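Local structure of alcohol dehydrogenase (Thermus thermophilus, 2EIH) at residues L149-D160 against S289-I300; R228-V239 against G250-G258. The protein is a zinc-binding member of the medium-chain alcohol dehydrogenase family that probably oxidises or reduces substrates with a nicotinamide cofactor. One frame throughout, in Å; residues are numbered along the deposited sequence.

Contact 1: L149-D160 against S289-I300; sequences LTFLTAWQMVVD and STMASKSRLFPI
Leu-152 and Ile-300 form the dense heart of this contact. The CD2 branch of Leu-152 lies against the 3-10 turn and the helix that follows it, 3.7 Å from Arg-296 CB and 4.0 Å from Ile-300 CD1, while its CB faces the methyl of Ala-292. Ile-300 turns two branches on the helix: CG2 meets Phe-151 CB at 3.8 Å, and CG1 slides past Trp-155, 3.6 Å from CE3, with Pro-299 CB beside CH2. Toward the N-terminal end of 149-160, chi2 -71° and chi3 -86° fold the Met-291 thioether back to Leu-149, SD 3.5 Å from CD2, the two chains crossing at about a right angle. Segment 289-300 leads from edge strand 285-288 of the Rossmann-type six-stranded parallel sheet to helix 297-306, across helix 148-161. Arg-296 CB lies over one face of the Trp-155 indole and CD comes 3.4 Å from its NE1. Beyond, the Asp-160 side is polar, watered and looser: Arg-296 NE gives OD2 a salt-bridging hydrogen bond of 3.2 Å, nearly straight at 164° and on the syn lone pair. A water donates to the same OD2 and accepts from Ser-293 N. A methionine in place of Arg-296 would probably leave the Asp-160 carboxylate without its charged mate at this partly exposed end. Arg-165 of the fourth subunit packs on Trp-155.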
loop_
_atom_site.group_PDB
_atom_site.type_symbol
_atom_site.label_atom_id
_atom_site.label_comp_id
_atom_site.label_asym_id
_atom_site.label_seq_id
_atom_site.Cartn_x
_atom_site.Cartn_y
_atom_site.Cartn_z
ATOM N N LEU A 149 -23.931 -8.124 -6.966
ATOM C CA LEU A 149 -24.124 -6.953 -6.110
ATOM C C LEU A 149 -23.593 -7.107 -4.672
ATOM O O LEU A 149 -22.731 -6.328 -4.250
ATOM C CB LEU A 149 -25.617 -6.570 -6.095
ATOM C CG LEU A 149 -26.170 -5.178 -5.699
ATOM C CD1 LEU A 149 -25.619 -4.762 -4.343
ATOM C CD2 LEU A 149 -25.840 -4.144 -6.755
ATOM N N THR A 150 -24.078 -8.085 -3.906
ATOM C CA THR A 150 -23.586 -8.205 -2.533
ATOM C C THR A 150 -22.146 -8.661 -2.420
ATOM O O THR A 150 -21.404 -8.139 -1.597
ATOM C CB THR A 150 -24.464 -9.140 -1.650
ATOM O OG1 THR A 150 -24.732 -10.365 -2.343
ATOM C CG2 THR A 150 -25.764 -8.459 -1.264
ATOM N N PHE A 151 -21.732 -9.634 -3.224
ATOM C CA PHE A 151 -20.343 -10.050 -3.114
ATOM C C PHE A 151 -19.354 -8.939 -3.458
ATOM O O PHE A 151 -18.318 -8.815 -2.813
ATOM C CB PHE A 151 -20.075 -11.322 -3.919
ATOM C CG PHE A 151 -20.447 -12.559 -3.173
ATOM C CD1 PHE A 151 -21.760 -12.995 -3.154
ATOM C CD2 PHE A 151 -19.517 -13.197 -2.358
ATOM C CE1 PHE A 151 -22.154 -14.042 -2.322
ATOM C CE2 PHE A 151 -19.892 -14.243 -1.522
ATOM C CZ PHE A 151 -21.225 -14.660 -1.508
ATOM N N LEU A 152 -19.676 -8.106 -4.439
ATOM C CA LEU A 152 -18.775 -7.017 -4.789
ATOM C C LEU A 152 -18.685 -5.980 -3.684
ATOM O O LEU A 152 -17.613 -5.461 -3.404
ATOM C CB LEU A 152 -19.234 -6.342 -6.081
ATOM C CG LEU A 152 -18.982 -7.172 -7.337
ATOM C CD1 LEU A 152 -19.887 -6.696 -8.459
ATOM C CD2 LEU A 152 -17.517 -7.051 -7.733
ATOM N N THR A 153 -19.819 -5.684 -3.060
ATOM C CA THR A 153 -19.866 -4.700 -1.996
ATOM C C THR A 153 -19.129 -5.212 -0.765
ATOM O O THR A 153 -18.380 -4.476 -0.133
ATOM C CB THR A 153 -21.321 -4.373 -1.629
ATOM O OG1 THR A 153 -21.973 -3.807 -2.769
ATOM C CG2 THR A 153 -21.382 -3.397 -0.468
ATOM N N ALA A 154 -19.342 -6.479 -0.434
ATOM C CA ALA A 154 -18.690 -7.083 0.716
ATOM C C ALA A 154 -17.184 -7.187 0.481
ATOM O O ALA A 154 -16.388 -7.073 1.412
ATOM C CB ALA A 154 -19.267 -8.469 0.971
ATOM N N TRP A 155 -16.796 -7.405 -0.767
ATOM C CA TRP A 155 -15.387 -7.556 -1.092
ATOM C C TRP A 155 -14.601 -6.257 -0.940
ATOM O O TRP A 155 -13.503 -6.259 -0.382
ATOM C CB TRP A 155 -15.242 -8.117 -2.506
ATOM C CG TRP A 155 -13.818 -8.345 -2.909
ATOM C CD1 TRP A 155 -12.894 -7.397 -3.231
ATOM C CD2 TRP A 155 -13.165 -9.611 -3.058
ATOM N NE1 TRP A 155 -11.713 -7.993 -3.586
ATOM C CE2 TRP A 155 -11.851 -9.354 -3.496
ATOM C CE3 TRP A 155 -13.570 -10.942 -2.886
ATOM C CZ2 TRP A 155 -10.924 -10.375 -3.746
ATOM C CZ3 TRP A 155 -12.659 -11.957 -3.134
ATOM C CH2 TRP A 155 -11.347 -11.667 -3.572
ATOM N N GLN A 156 -15.156 -5.152 -1.431
ATOM C CA GLN A 156 -14.472 -3.873 -1.304
ATOM C C GLN A 156 -14.322 -3.523 0.166
ATOM O O GLN A 156 -13.284 -3.017 0.574
ATOM C CB GLN A 156 -15.225 -2.743 -2.019
ATOM C CG GLN A 156 -14.452 -1.419 -1.999
ATOM C CD GLN A 156 -15.012 -0.354 -2.927
ATOM O OE1 GLN A 156 -15.747 0.531 -2.493
ATOM N NE2 GLN A 156 -14.676 -0.441 -4.214
ATOM N N MET A 157 -15.352 -3.803 0.960
ATOM C CA MET A 157 -15.303 -3.502 2.385
ATOM C C MET A 157 -14.257 -4.348 3.119
ATOM O O MET A 157 -13.411 -3.812 3.836
ATOM C CB MET A 157 -16.681 -3.707 3.027
ATOM C CG MET A 157 -17.746 -2.740 2.533
ATOM S SD MET A 157 -19.326 -2.958 3.422
ATOM C CE MET A 157 -19.877 -4.395 2.663
ATOM N N VAL A 158 -14.300 -5.663 2.916
ATOM C CA VAL A 158 -13.376 -6.600 3.561
ATOM C C VAL A 158 -11.941 -6.524 3.029
ATOM O O VAL A 158 -11.000 -6.271 3.778
ATOM C CB VAL A 158 -13.911 -8.055 3.402
ATOM C CG1 VAL A 158 -12.934 -9.064 3.997
ATOM C CG2 VAL A 158 -15.270 -8.173 4.085
ATOM N N VAL A 159 -11.787 -6.733 1.728
ATOM C CA VAL A 159 -10.476 -6.722 1.097
ATOM C C VAL A 159 -9.810 -5.337 0.929
ATOM O O VAL A 159 -8.751 -5.089 1.501
ATOM C CB VAL A 159 -10.561 -7.454 -0.264
ATOM C CG1 VAL A 159 -9.195 -7.548 -0.909
ATOM C CG2 VAL A 159 -11.138 -8.845 -0.051
ATOM N N ASP A 160 -10.425 -4.438 0.164
ATOM C CA ASP A 160 -9.855 -3.108 -0.066
ATOM C C ASP A 160 -9.962 -2.124 1.114
ATOM O O ASP A 160 -8.960 -1.581 1.564
ATOM C CB ASP A 160 -10.478 -2.493 -1.332
ATOM C CG ASP A 160 -10.336 -3.401 -2.559
ATOM O OD1 ASP A 160 -9.197 -3.831 -2.860
ATOM O OD2 ASP A 160 -11.353 -3.678 -3.235
ATOM N N SER A 289 -18.462 2.667 1.789
ATOM C CA SER A 289 -18.205 1.857 0.619
ATOM C C SER A 289 -19.463 1.496 -0.153
ATOM O O SER A 289 -20.424 0.974 0.405
ATOM C CB SER A 289 -17.470 0.577 1.018
ATOM O OG SER A 289 -17.407 -0.352 -0.070
ATOM N N THR A 290 -19.454 1.786 -1.443
ATOM C CA THR A 290 -20.590 1.462 -2.287
ATOM C C THR A 290 -20.065 0.653 -3.448
ATOM O O THR A 290 -19.160 1.087 -4.152
ATOM C CB THR A 290 -21.296 2.736 -2.809
ATOM O OG1 THR A 290 -21.866 3.463 -1.709
ATOM C CG2 THR A 290 -22.415 2.363 -3.775
ATOM N N MET A 291 -20.621 -0.538 -3.627
ATOM C CA MET A 291 -20.202 -1.421 -4.715
ATOM C C MET A 291 -18.690 -1.712 -4.700
ATOM O O MET A 291 -18.060 -1.738 -3.641
ATOM C CB MET A 291 -20.613 -0.810 -6.060
ATOM C CG MET A 291 -22.110 -0.937 -6.390
ATOM S SD MET A 291 -22.675 -2.625 -6.793
ATOM C CE MET A 291 -22.327 -2.742 -8.557
ATOM N N ALA A 292 -18.119 -1.947 -5.876
ATOM C CA ALA A 292 -16.701 -2.243 -5.999
ATOM C C ALA A 292 -16.327 -2.175 -7.466
ATOM O O ALA A 292 -17.177 -1.924 -8.321
ATOM C CB ALA A 292 -16.400 -3.633 -5.455
ATOM N N SER A 293 -15.051 -2.391 -7.755
ATOM C CA SER A 293 -14.564 -2.369 -9.127
ATOM C C SER A 293 -15.053 -3.615 -9.866
ATOM O O SER A 293 -15.064 -4.710 -9.304
ATOM C CB SER A 293 -13.035 -2.333 -9.133
ATOM O OG SER A 293 -12.547 -2.480 -10.446
ATOM N N LYS A 294 -15.461 -3.447 -11.120
ATOM C CA LYS A 294 -15.936 -4.573 -11.914
ATOM C C LYS A 294 -14.952 -5.731 -11.965
ATOM O O LYS A 294 -15.348 -6.888 -12.060
ATOM C CB LYS A 294 -16.234 -4.128 -13.344
ATOM C CG LYS A 294 -17.526 -3.392 -13.522
ATOM C CD LYS A 294 -17.894 -3.336 -15.000
ATOM C CE LYS A 294 -17.255 -2.144 -15.698
ATOM N NZ LYS A 294 -17.836 -0.863 -15.203
ATOM N N SER A 295 -13.668 -5.413 -11.913
ATOM C CA SER A 295 -12.625 -6.431 -11.978
ATOM C C SER A 295 -12.715 -7.433 -10.836
ATOM O O SER A 295 -12.311 -8.581 -10.980
ATOM C CB SER A 295 -11.245 -5.762 -11.971
ATOM O OG SER A 295 -11.064 -4.981 -10.789
ATOM N N ARG A 296 -13.254 -6.991 -9.708
ATOM C CA ARG A 296 -13.389 -7.844 -8.537
ATOM C C ARG A 296 -14.346 -9.024 -8.725
ATOM O O ARG A 296 -14.272 -9.994 -7.977
ATOM C CB ARG A 296 -13.860 -7.016 -7.344
ATOM C CG ARG A 296 -12.988 -5.812 -7.049
ATOM C CD ARG A 296 -11.643 -6.254 -6.499
ATOM N NE ARG A 296 -10.842 -5.114 -6.063
ATOM C CZ ARG A 296 -10.018 -4.432 -6.848
ATOM N NH1 ARG A 296 -9.340 -3.410 -6.350
ATOM N NH2 ARG A 296 -9.859 -4.787 -8.117
ATOM N N LEU A 297 -15.235 -8.949 -9.715
ATOM C CA LEU A 297 -16.201 -10.021 -9.948
ATOM C C LEU A 297 -15.543 -11.302 -10.448
ATOM O O LEU A 297 -16.110 -12.386 -10.332
ATOM C CB LEU A 297 -17.276 -9.578 -10.959
ATOM C CG LEU A 297 -18.745 -10.028 -10.760
ATOM C CD1 LEU A 297 -19.387 -10.364 -12.091
ATOM C CD2 LEU A 297 -18.825 -11.224 -9.823
ATOM N N PHE A 298 -14.353 -11.178 -11.024
ATOM C CA PHE A 298 -13.634 -12.344 -11.550
ATOM C C PHE A 298 -13.108 -13.252 -10.438
ATOM O O PHE A 298 -13.370 -14.456 -10.436
ATOM C CB PHE A 298 -12.503 -11.885 -12.473
ATOM C CG PHE A 298 -12.995 -11.133 -13.677
ATOM C CD1 PHE A 298 -13.354 -9.786 -13.576
ATOM C CD2 PHE A 298 -13.152 -11.780 -14.902
ATOM C CE1 PHE A 298 -13.868 -9.090 -14.679
ATOM C CE2 PHE A 298 -13.663 -11.095 -16.009
ATOM C CZ PHE A 298 -14.023 -9.741 -15.895
ATOM N N PRO A 299 -12.345 -12.696 -9.483
ATOM C CA PRO A 299 -11.869 -13.586 -8.420
ATOM C C PRO A 299 -13.050 -14.181 -7.631
ATOM O O PRO A 299 -13.031 -15.352 -7.258
ATOM C CB PRO A 299 -10.998 -12.667 -7.558
ATOM C CG PRO A 299 -11.593 -11.325 -7.769
ATOM C CD PRO A 299 -11.862 -11.322 -9.264
ATOM N N ILE A 300 -14.076 -13.372 -7.386
ATOM C CA ILE A 300 -15.249 -13.829 -6.646
ATOM C C ILE A 300 -15.856 -15.092 -7.255
ATOM O O ILE A 300 -15.968 -16.106 -6.576
ATOM C CB ILE A 300 -16.311 -12.713 -6.568
ATOM C CG1 ILE A 300 -15.806 -11.597 -5.658
ATOM C CG2 ILE A 300 -17.628 -13.260 -6.046
ATOM C CD1 ILE A 300 -16.728 -10.354 -5.599
HETATM O O HOH W 1 -23.372 -0.731 -2.142
HETATM O O HOH W 2 -13.107 -2.248 -5.245
#

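Contact 2: R228-V239 against G250-G258; sequences RRLTGGKGADKV and GVIKATANG
Arg-228, near the end of helix 223-230, reaches the end of helix 248-254 because chi2 -77° and chi3 -65° curl its chain. There NH2 stands 3.2 Å from Lys-253 O and 3.3 Å from Thr-255 O, the latter at the edge of the guanidinium and in its plane, while Lys-234 O lies over one face of the group. The guanidinium thus lies beside the point where the helix gives way to the strand. Lys-234 O accepts a hydrogen bond from a water that in turn accepts one from Asn-257 N, and Ala-256 CA makes a CA-H...O contact with the same oxygen. At Gly-235 the backbones come so close, 3.5 Å from CA to Ala-254 O, that a CB would clash with Ala-256 N. Ala-236 then makes the one parallel bridge, with Thr-255: its N donates to Ala-254 O at 2.9 Å, almost straight down that carbonyl, and its O accepts from Ala-256 N at 2.8 Å. Asp-237 OD2 takes a weak, salt-bridging hydrogen bond from Lys-234 NZ; that NZ also salt-bridges the Asp-169 carboxylate, and OD2 accepts from the Asp-169 backbone N. Val-239 closes the walk, CG1 touching Val-251 CG1 at 3.5 Å and CG2 lying near Thr-255 OG1, whose hydroxyl is tied to Val-251 O. Strand 236-241 lies between strands 169-172 and 259-263 in the parallel sheet of the Rossmann-type domain. Leu-171 packs on Ala-236 and Val-239, Ile-261 on Val-239 and Thr-255, and helix 278-281 on Ile-252 and Lys-253.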
loop_
_atom_site.group_PDB
_atom_site.type_symbol
_atom_site.label_atom_id
_atom_site.label_comp_id
_atom_site.label_asym_id
_atom_site.label_seq_id
_atom_site.Cartn_x
_atom_site.Cartn_y
_atom_site.Cartn_z
ATOM N N ARG A 228 -16.243 -7.607 23.063
ATOM C CA ARG A 228 -14.989 -7.306 23.737
ATOM C C ARG A 228 -14.499 -8.558 24.465
ATOM O O ARG A 228 -13.337 -8.950 24.342
ATOM C CB ARG A 228 -15.190 -6.180 24.752
ATOM C CG ARG A 228 -15.846 -4.926 24.192
ATOM C CD ARG A 228 -14.878 -4.078 23.390
ATOM N NE ARG A 228 -13.808 -3.540 24.224
ATOM C CZ ARG A 228 -12.989 -2.561 23.846
ATOM N NH1 ARG A 228 -12.042 -2.133 24.671
ATOM N NH2 ARG A 228 -13.124 -1.997 22.651
ATOM N N ARG A 229 -15.396 -9.184 25.223
ATOM C CA ARG A 229 -15.071 -10.396 25.981
ATOM C C ARG A 229 -14.599 -11.518 25.057
ATOM O O ARG A 229 -13.735 -12.317 25.422
ATOM C CB ARG A 229 -16.306 -10.870 26.762
ATOM C CG ARG A 229 -16.043 -11.997 27.760
ATOM C CD ARG A 229 -17.349 -12.573 28.307
ATOM N NE ARG A 229 -17.935 -13.564 27.402
ATOM C CZ ARG A 229 -17.353 -14.723 27.105
ATOM N NH1 ARG A 229 -16.175 -15.034 27.644
ATOM N NH2 ARG A 229 -17.942 -15.568 26.270
ATOM N N LEU A 230 -15.176 -11.557 23.860
ATOM C CA LEU A 230 -14.855 -12.566 22.865
ATOM C C LEU A 230 -13.558 -12.331 22.089
ATOM O O LEU A 230 -13.125 -13.208 21.338
ATOM C CB LEU A 230 -16.027 -12.712 21.894
ATOM C CG LEU A 230 -16.876 -13.988 22.001
ATOM C CD1 LEU A 230 -16.840 -14.542 23.415
ATOM C CD2 LEU A 230 -18.309 -13.691 21.570
ATOM N N THR A 231 -12.936 -11.165 22.267
ATOM C CA THR A 231 -11.679 -10.855 21.586
ATOM C C THR A 231 -10.596 -10.417 22.568
ATOM O O THR A 231 -9.939 -9.394 22.366
ATOM C CB THR A 231 -11.850 -9.725 20.549
ATOM O OG1 THR A 231 -12.475 -8.590 21.167
ATOM C CG2 THR A 231 -12.681 -10.205 19.375
ATOM N N GLY A 232 -10.418 -11.191 23.632
ATOM C CA GLY A 232 -9.402 -10.875 24.621
ATOM C C GLY A 232 -9.552 -9.510 25.265
ATOM O O GLY A 232 -8.582 -8.941 25.760
ATOM N N GLY A 233 -10.768 -8.980 25.264
ATOM C CA GLY A 233 -11.002 -7.677 25.859
ATOM C C GLY A 233 -10.585 -6.507 24.983
ATOM O O GLY A 233 -11.017 -5.374 25.215
ATOM N N LYS A 234 -9.774 -6.765 23.957
ATOM C CA LYS A 234 -9.316 -5.681 23.093
ATOM C C LYS A 234 -10.384 -5.137 22.148
ATOM O O LYS A 234 -10.390 -3.944 21.852
ATOM C CB LYS A 234 -8.089 -6.114 22.277
ATOM C CG LYS A 234 -8.424 -6.734 20.930
ATOM C CD LYS A 234 -7.167 -7.040 20.127
ATOM C CE LYS A 234 -7.497 -7.481 18.702
ATOM N NZ LYS A 234 -8.407 -8.658 18.651
ATOM N N GLY A 235 -11.282 -6.002 21.685
ATOM C CA GLY A 235 -12.323 -5.569 20.764
ATOM C C GLY A 235 -12.033 -6.024 19.340
ATOM O O GLY A 235 -10.956 -6.553 19.070
ATOM N N ALA A 236 -12.977 -5.832 18.423
ATOM C CA ALA A 236 -12.762 -6.252 17.038
ATOM C C ALA A 236 -11.824 -5.305 16.287
ATOM O O ALA A 236 -11.880 -4.089 16.463
ATOM C CB ALA A 236 -14.094 -6.356 16.305
ATOM N N ASP A 237 -10.962 -5.875 15.454
ATOM C CA ASP A 237 -10.010 -5.092 14.678
ATOM C C ASP A 237 -10.670 -4.462 13.463
ATOM O O ASP A 237 -10.443 -3.291 13.167
ATOM C CB ASP A 237 -8.866 -5.980 14.205
ATOM C CG ASP A 237 -8.097 -6.576 15.338
ATOM O OD1 ASP A 237 -7.382 -5.825 16.032
ATOM O OD2 ASP A 237 -8.211 -7.800 15.549
ATOM N N LYS A 238 -11.473 -5.259 12.764
ATOM C CA LYS A 238 -12.184 -4.817 11.567
ATOM C C LYS A 238 -13.672 -5.051 11.729
ATOM O O LYS A 238 -14.078 -6.086 12.250
ATOM C CB LYS A 238 -11.701 -5.579 10.328
ATOM C CG LYS A 238 -10.468 -4.998 9.658
ATOM C CD LYS A 238 -9.281 -4.947 10.590
ATOM C CE LYS A 238 -8.075 -4.315 9.912
ATOM N NZ LYS A 238 -7.298 -5.251 9.059
ATOM N N VAL A 239 -14.483 -4.102 11.271
ATOM C CA VAL A 239 -15.933 -4.230 11.382
ATOM C C VAL A 239 -16.691 -3.965 10.080
ATOM O O VAL A 239 -16.473 -2.959 9.415
ATOM C CB VAL A 239 -16.486 -3.278 12.451
ATOM C CG1 VAL A 239 -17.995 -3.442 12.563
ATOM C CG2 VAL A 239 -15.812 -3.561 13.782
ATOM N N GLY A 250 -22.922 1.067 19.535
ATOM C CA GLY A 250 -22.493 -0.209 20.076
ATOM C C GLY A 250 -21.298 -0.746 19.317
ATOM O O GLY A 250 -20.406 -1.369 19.895
ATOM N N VAL A 251 -21.285 -0.502 18.009
ATOM C CA VAL A 251 -20.192 -0.948 17.156
ATOM C C VAL A 251 -18.923 -0.225 17.574
ATOM O O VAL A 251 -17.895 -0.852 17.832
ATOM C CB VAL A 251 -20.471 -0.626 15.683
ATOM C CG1 VAL A 251 -19.285 -1.037 14.831
ATOM C CG2 VAL A 251 -21.727 -1.342 15.227
ATOM N N ILE A 252 -19.005 1.101 17.641
ATOM C CA ILE A 252 -17.866 1.918 18.034
ATOM C C ILE A 252 -17.307 1.456 19.371
ATOM O O ILE A 252 -16.099 1.497 19.606
ATOM C CB ILE A 252 -18.262 3.385 18.150
ATOM C CG1 ILE A 252 -18.599 3.928 16.766
ATOM C CG2 ILE A 252 -17.127 4.180 18.785
ATOM C CD1 ILE A 252 -18.936 5.402 16.762
ATOM N N LYS A 253 -18.206 1.003 20.234
ATOM C CA LYS A 253 -17.835 0.527 21.552
ATOM C C LYS A 253 -17.129 -0.829 21.430
ATOM O O LYS A 253 -16.187 -1.137 22.174
ATOM C CB LYS A 253 -19.093 0.388 22.417
ATOM C CG LYS A 253 -18.918 0.768 23.889
ATOM C CD LYS A 253 -18.949 2.284 24.101
ATOM C CE LYS A 253 -20.358 2.853 23.934
ATOM N NZ LYS A 253 -21.316 2.281 24.930
ATOM N N ALA A 254 -17.582 -1.631 20.472
ATOM C CA ALA A 254 -17.027 -2.962 20.249
ATOM C C ALA A 254 -15.756 -2.960 19.414
ATOM O O ALA A 254 -15.075 -3.979 19.298
ATOM C CB ALA A 254 -18.073 -3.843 19.580
ATOM N N THR A 255 -15.431 -1.812 18.842
ATOM C CA THR A 255 -14.252 -1.705 18.002
ATOM C C THR A 255 -12.985 -1.485 18.821
ATOM O O THR A 255 -12.932 -0.616 19.689
ATOM C CB THR A 255 -14.425 -0.565 16.989
ATOM O OG1 THR A 255 -15.653 -0.760 16.278
ATOM C CG2 THR A 255 -13.275 -0.550 16.001
ATOM N N ALA A 256 -11.963 -2.281 18.539
ATOM C CA ALA A 256 -10.699 -2.162 19.247
ATOM C C ALA A 256 -10.002 -0.880 18.825
ATOM O O ALA A 256 -10.414 -0.222 17.872
ATOM C CB ALA A 256 -9.811 -3.360 18.950
ATOM N N ASN A 257 -8.945 -0.522 19.543
ATOM C CA ASN A 257 -8.200 0.684 19.227
ATOM C C ASN A 257 -7.587 0.578 17.827
ATOM O O ASN A 257 -7.165 -0.499 17.393
ATOM C CB ASN A 257 -7.110 0.904 20.278
ATOM C CG ASN A 257 -7.679 1.187 21.663
ATOM O OD1 ASN A 257 -6.965 1.125 22.659
ATOM N ND2 ASN A 257 -8.966 1.510 21.728
ATOM N N GLY A 258 -7.562 1.701 17.118
ATOM C CA GLY A 258 -6.998 1.730 15.779
ATOM C C GLY A 258 -7.746 0.834 14.817
ATOM O O GLY A 258 -7.232 0.475 13.757
HETATM O O HOH W 3 -8.382 -2.053 21.861
#

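In the fold
Contact 2 is nested within the chain loop closed by contact 1. Their centres are 24 Å apart and their nearest atoms about 6 Å, with no touch between them. The six-stranded parallel sheet links them: strand 236-241 leaves contact 2 and carries Val-240, which packs on Met-157 and Val-158 of contact 1, while strand 285-288 leads into 289-300. Contact 1 lies nearer the metal, the Ser-293 side chain being about 12 Å from the zinc ion held by Cys-93, Cys-96, Cys-99 and Cys-107, and its hydroxyl is hydrogen-bonded to Gly-102 O within the same zinc-bearing region. Contact 2 lies away from this site; its centre is about 25 Å from the centre of the chain, against 9 Å for contact 1.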